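Local coordinates for putative phthiocerol dimycocerosate transporter LppX (Mycobacterium tuberculosis, PDB 2BYO), which might help carry phthiocerol dimycocerosates from the cell membrane to the outer membrane, holding lipid in a large hydrophobic cavity, at residues G149-S154 and R167-W172. Residues are numbered along the deposited sequence; the frame is centred on the assembly and turned at random.
With HXA (docosa-4,7,10,13,16,19-hexaenoic acid), chain I.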
ATOM      1  N   GLY A 149       5.015  13.640   5.384  1.00 31.28           N
ATOM      2  CA  GLY A 149       3.805  14.448   5.502  1.00 33.30           C
ATOM      3  C   GLY A 149       2.941  13.883   6.599  1.00 34.91           C
ATOM      4  O   GLY A 149       3.234  12.809   7.122  1.00 35.47           O
ATOM      5  N   THR A 150       1.881  14.604   6.944  1.00 36.60           N
ATOM      6  CA  THR A 150       0.971  14.182   7.988  1.00 38.90           C
ATOM      7  C   THR A 150      -0.413  13.951   7.368  1.00 40.63           C
ATOM      8  O   THR A 150      -0.932  14.806   6.656  1.00 40.44           O
ATOM      9  CB  THR A 150       0.960  15.219   9.115  1.00 40.69           C
ATOM     10  OG1 THR A 150       2.235  15.185   9.773  1.00 39.07           O
ATOM     11  CG2 THR A 150      -0.152  14.949  10.135  1.00 43.10           C
ATOM     12  N   ILE A 151      -0.973  12.770   7.621  1.00 40.91           N
ATOM     13  CA  ILE A 151      -2.238  12.348   7.024  1.00 43.06           C
ATOM     14  C   ILE A 151      -3.356  12.506   8.056  1.00 45.38           C
ATOM     15  O   ILE A 151      -3.221  12.048   9.184  1.00 45.42           O
ATOM     16  CB  ILE A 151      -2.137  10.879   6.518  1.00 42.47           C
ATOM     17  CG1 ILE A 151      -1.036  10.781   5.452  1.00 39.72           C
ATOM     18  CG2 ILE A 151      -3.471  10.393   5.951  1.00 44.37           C
ATOM     19  CD1 ILE A 151      -0.890   9.408   4.813  1.00 41.05           C
ATOM     20  N   PRO A 152      -4.466  13.164   7.674  1.00 47.93           N
ATOM     21  CA  PRO A 152      -5.550  13.394   8.625  1.00 50.89           C
ATOM     22  C   PRO A 152      -6.222  12.095   9.046  1.00 51.28           C
ATOM     23  O   PRO A 152      -6.282  11.151   8.260  1.00 49.60           O
ATOM     24  CB  PRO A 152      -6.528  14.278   7.850  1.00 53.67           C
ATOM     25  CG  PRO A 152      -6.207  14.087   6.425  1.00 51.52           C
ATOM     26  CD  PRO A 152      -4.777  13.684   6.329  1.00 48.40           C
ATOM     27  N   ALA A 153      -6.709  12.055  10.282  1.00 53.72           N
ATOM     28  CA  ALA A 153      -7.309  10.847  10.855  1.00 55.65           C
ATOM     29  C   ALA A 153      -8.315  10.187   9.909  1.00 56.66           C
ATOM     30  O   ALA A 153      -8.331   8.968   9.773  1.00 54.70           O
ATOM     31  CB  ALA A 153      -7.973  11.168  12.178  1.00 58.89           C
ATOM     32  N   SER A 154      -9.133  11.004   9.249  1.00 59.60           N
ATOM     33  CA  SER A 154     -10.180  10.514   8.356  1.00 62.21           C
ATOM     34  C   SER A 154      -9.608   9.631   7.254  1.00 59.80           C
ATOM     35  O   SER A 154     -10.209   8.624   6.888  1.00 60.45           O
ATOM     36  CB  SER A 154     -10.970  11.683   7.751  1.00 65.11           C
ATOM     37  OG  SER A 154     -10.143  12.500   6.942  1.00 62.60           O
ATOM     38  N   ARG A 167      -1.627  11.031  11.435  1.00 45.11           N
ATOM     39  CA  ARG A 167      -0.420  10.218  11.562  1.00 42.58           C
ATOM     40  C   ARG A 167       0.645  10.604  10.536  1.00 39.18           C
ATOM     41  O   ARG A 167       0.306  11.055   9.442  1.00 37.07           O
ATOM     42  CB  ARG A 167      -0.769   8.735  11.420  1.00 43.08           C
ATOM     43  CG  ARG A 167      -1.765   8.202  12.465  1.00 46.56           C
ATOM     44  CD  ARG A 167      -1.325   8.428  13.906  1.00 50.78           C
ATOM     45  NE  ARG A 167       0.040   7.965  14.144  1.00 51.96           N
ATOM     46  CZ  ARG A 167       0.764   8.254  15.229  1.00 55.10           C
ATOM     47  NH1 ARG A 167       0.263   9.005  16.206  1.00 58.37           N
ATOM     48  NH2 ARG A 167       2.008   7.786  15.339  1.00 54.21           N
ATOM     49  N   PRO A 168       1.936  10.441  10.898  1.00 37.25           N
ATOM     50  CA  PRO A 168       3.008  10.688   9.944  1.00 35.89           C
ATOM     51  C   PRO A 168       3.065   9.596   8.879  1.00 34.53           C
ATOM     52  O   PRO A 168       2.813   8.424   9.165  1.00 34.12           O
ATOM     53  CB  PRO A 168       4.287  10.677  10.791  1.00 35.46           C
ATOM     54  CG  PRO A 168       3.921  10.189  12.128  1.00 38.42           C
ATOM     55  CD  PRO A 168       2.438  10.047  12.228  1.00 39.39           C
ATOM     56  N   ALA A 169       3.375  10.008   7.662  1.00 32.70           N
ATOM     57  CA  ALA A 169       3.536   9.104   6.552  1.00 32.56           C
ATOM     58  C   ALA A 169       4.743   9.550   5.732  1.00 31.36           C
ATOM     59  O   ALA A 169       5.238  10.684   5.891  1.00 32.07           O
ATOM     60  CB  ALA A 169       2.279   9.090   5.700  1.00 33.56           C
ATOM     61  N   THR A 170       5.219   8.648   4.877  1.00 30.01           N
ATOM     62  CA  THR A 170       6.353   8.917   4.005  1.00 28.40           C
ATOM     63  C   THR A 170       6.129   8.255   2.651  1.00 27.75           C
ATOM     64  O   THR A 170       5.549   7.171   2.584  1.00 26.28           O
ATOM     65  CB  THR A 170       7.660   8.364   4.593  1.00 28.85           C
ATOM     66  OG1 THR A 170       7.804   8.799   5.952  1.00 30.81           O
ATOM     67  CG2 THR A 170       8.890   8.851   3.754  1.00 28.36           C
ATOM     68  N   VAL A 171       6.554   8.923   1.580  1.00 26.46           N
ATOM     69  CA  VAL A 171       6.566   8.313   0.252  1.00 26.39           C
ATOM     70  C   VAL A 171       7.951   8.479  -0.355  1.00 25.35           C
ATOM     71  O   VAL A 171       8.638   9.470  -0.081  1.00 24.38           O
ATOM     72  CB  VAL A 171       5.507   8.922  -0.715  1.00 26.44           C
ATOM     73  CG1 VAL A 171       4.090   8.694  -0.179  1.00 29.48           C
ATOM     74  CG2 VAL A 171       5.756  10.405  -0.978  1.00 28.63           C
ATOM     75  N   TRP A 172       8.340   7.505  -1.172  1.00 24.81           N
ATOM     76  CA  TRP A 172       9.602   7.530  -1.894  1.00 24.52           C
ATOM     77  C   TRP A 172       9.303   7.401  -3.376  1.00 25.23           C
ATOM     78  O   TRP A 172       8.756   6.380  -3.822  1.00 23.84           O
ATOM     79  CB  TRP A 172      10.477   6.371  -1.449  1.00 25.32           C
ATOM     80  CG  TRP A 172      11.074   6.499  -0.070  1.00 24.78           C
ATOM     81  CD1 TRP A 172      12.316   6.970   0.233  1.00 26.47           C
ATOM     82  CD2 TRP A 172      10.478   6.109   1.179  1.00 27.31           C
ATOM     83  NE1 TRP A 172      12.529   6.916   1.587  1.00 27.02           N
ATOM     84  CE2 TRP A 172      11.419   6.396   2.196  1.00 27.95           C
ATOM     85  CE3 TRP A 172       9.238   5.562   1.544  1.00 25.86           C
ATOM     86  CZ2 TRP A 172      11.165   6.139   3.549  1.00 29.11           C
ATOM     87  CZ3 TRP A 172       8.988   5.310   2.887  1.00 27.18           C
ATOM     88  CH2 TRP A 172       9.945   5.607   3.873  1.00 27.70           C
TER
HETATM   89  C1  HXA I1215      -6.545   2.840  -8.812  1.00 70.40           C
HETATM   90  O1  HXA I1215      -7.667   2.913  -9.370  1.00 71.15           O
HETATM   91  O2  HXA I1215      -6.239   3.516  -7.805  1.00 69.76           O
HETATM   92  C2  HXA I1215      -5.517   1.895  -9.403  1.00 69.84           C
HETATM   93  C3  HXA I1215      -4.781   1.108  -8.315  1.00 69.49           C
HETATM   94  C4  HXA I1215      -4.364  -0.282  -8.811  1.00 68.07           C
HETATM   95  C5  HXA I1215      -2.848  -0.452  -8.951  1.00 67.01           C
HETATM   96  C6  HXA I1215      -2.254  -1.378  -7.884  1.00 65.01           C
HETATM   97  C7  HXA I1215      -1.300  -0.649  -6.948  1.00 63.06           C
HETATM   98  C8  HXA I1215      -1.297  -1.281  -5.561  1.00 62.45           C
HETATM   99  C9  HXA I1215      -0.318  -0.559  -4.634  1.00 61.84           C
HETATM  100  C10 HXA I1215      -1.008   0.299  -3.571  1.00 60.85           C
HETATM  101  C11 HXA I1215      -1.158   1.768  -3.978  1.00 61.03           C
HETATM  102  C12 HXA I1215      -0.176   2.690  -3.250  1.00 60.01           C
HETATM  103  C13 HXA I1215      -0.708   3.176  -1.897  1.00 59.76           C
HETATM  104  C14 HXA I1215      -1.179   4.635  -1.918  1.00 59.21           C
HETATM  105  C15 HXA I1215      -0.378   5.511  -0.953  1.00 58.71           C
HETATM  106  C16 HXA I1215      -0.957   6.922  -0.899  1.00 57.16           C
HETATM  107  C17 HXA I1215       0.048   7.939  -0.368  1.00 55.96           C
HETATM  108  C18 HXA I1215      -0.676   9.113   0.300  1.00 54.78           C
HETATM  109  C19 HXA I1215       0.164  10.387   0.335  1.00 52.96           C
HETATM  110  C20 HXA I1215       1.113  10.400   1.529  1.00 51.30           C
HETATM  111  C21 HXA I1215       1.915  11.699   1.593  1.00 50.26           C
HETATM  112  C22 HXA I1215       3.206  11.575   2.383  1.00 48.30           C
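Ile151 and Ala169 show how two neighbouring antiparallel strands can turn aliphatic groups toward a bound lipid: both sit on the lipid-facing side, where Arg167 also starts, with Thr150 and Pro168 on the reverse side. The Ile151 side chain has CG1 anti to its own carbonyl carbon (chi1 -61°) and CD1 anti to CA (chi2 -177°), which carries the terminal methyl diagonally across to the neighbouring strand. There CD1 meets Ala169 CB at 3.3 Å, tighter than ordinary van der Waals contact, and it also faces the fatty-acid chain, with HXA C20 4.0 Å from Ile151 CD1. Val171, two residues beyond Ala169, brings CG1 to 3.8 Å from the same HXA C20. Gly149, paired with Ala169, has no side chain, and the end of the lipid, HXA C22, lies close over its backbone. Beneath these groups the backbones are joined by two reciprocal pairs of hydrogen bonds, Gly149 with Ala169 and Ile151 with Arg167; the bond from Ile151 N to Arg167 O (2.8 Å) is almost straight, at 177°. Between them Thr150 and Pro168 form a non-hydrogen-bonded pair, and Pro168 CA makes a CA-H...O contact with Gly149 O at 3.5 Å. Arg167 has its NE hydrogen-bonded to Asp187 O of the adjoining strand 181-187. Such a lipid-facing wall is characteristic of the U-shaped beta-half-barrel of the LppX/LprAFG lipoproteins, here lining the docosahexaenoic acid pocket.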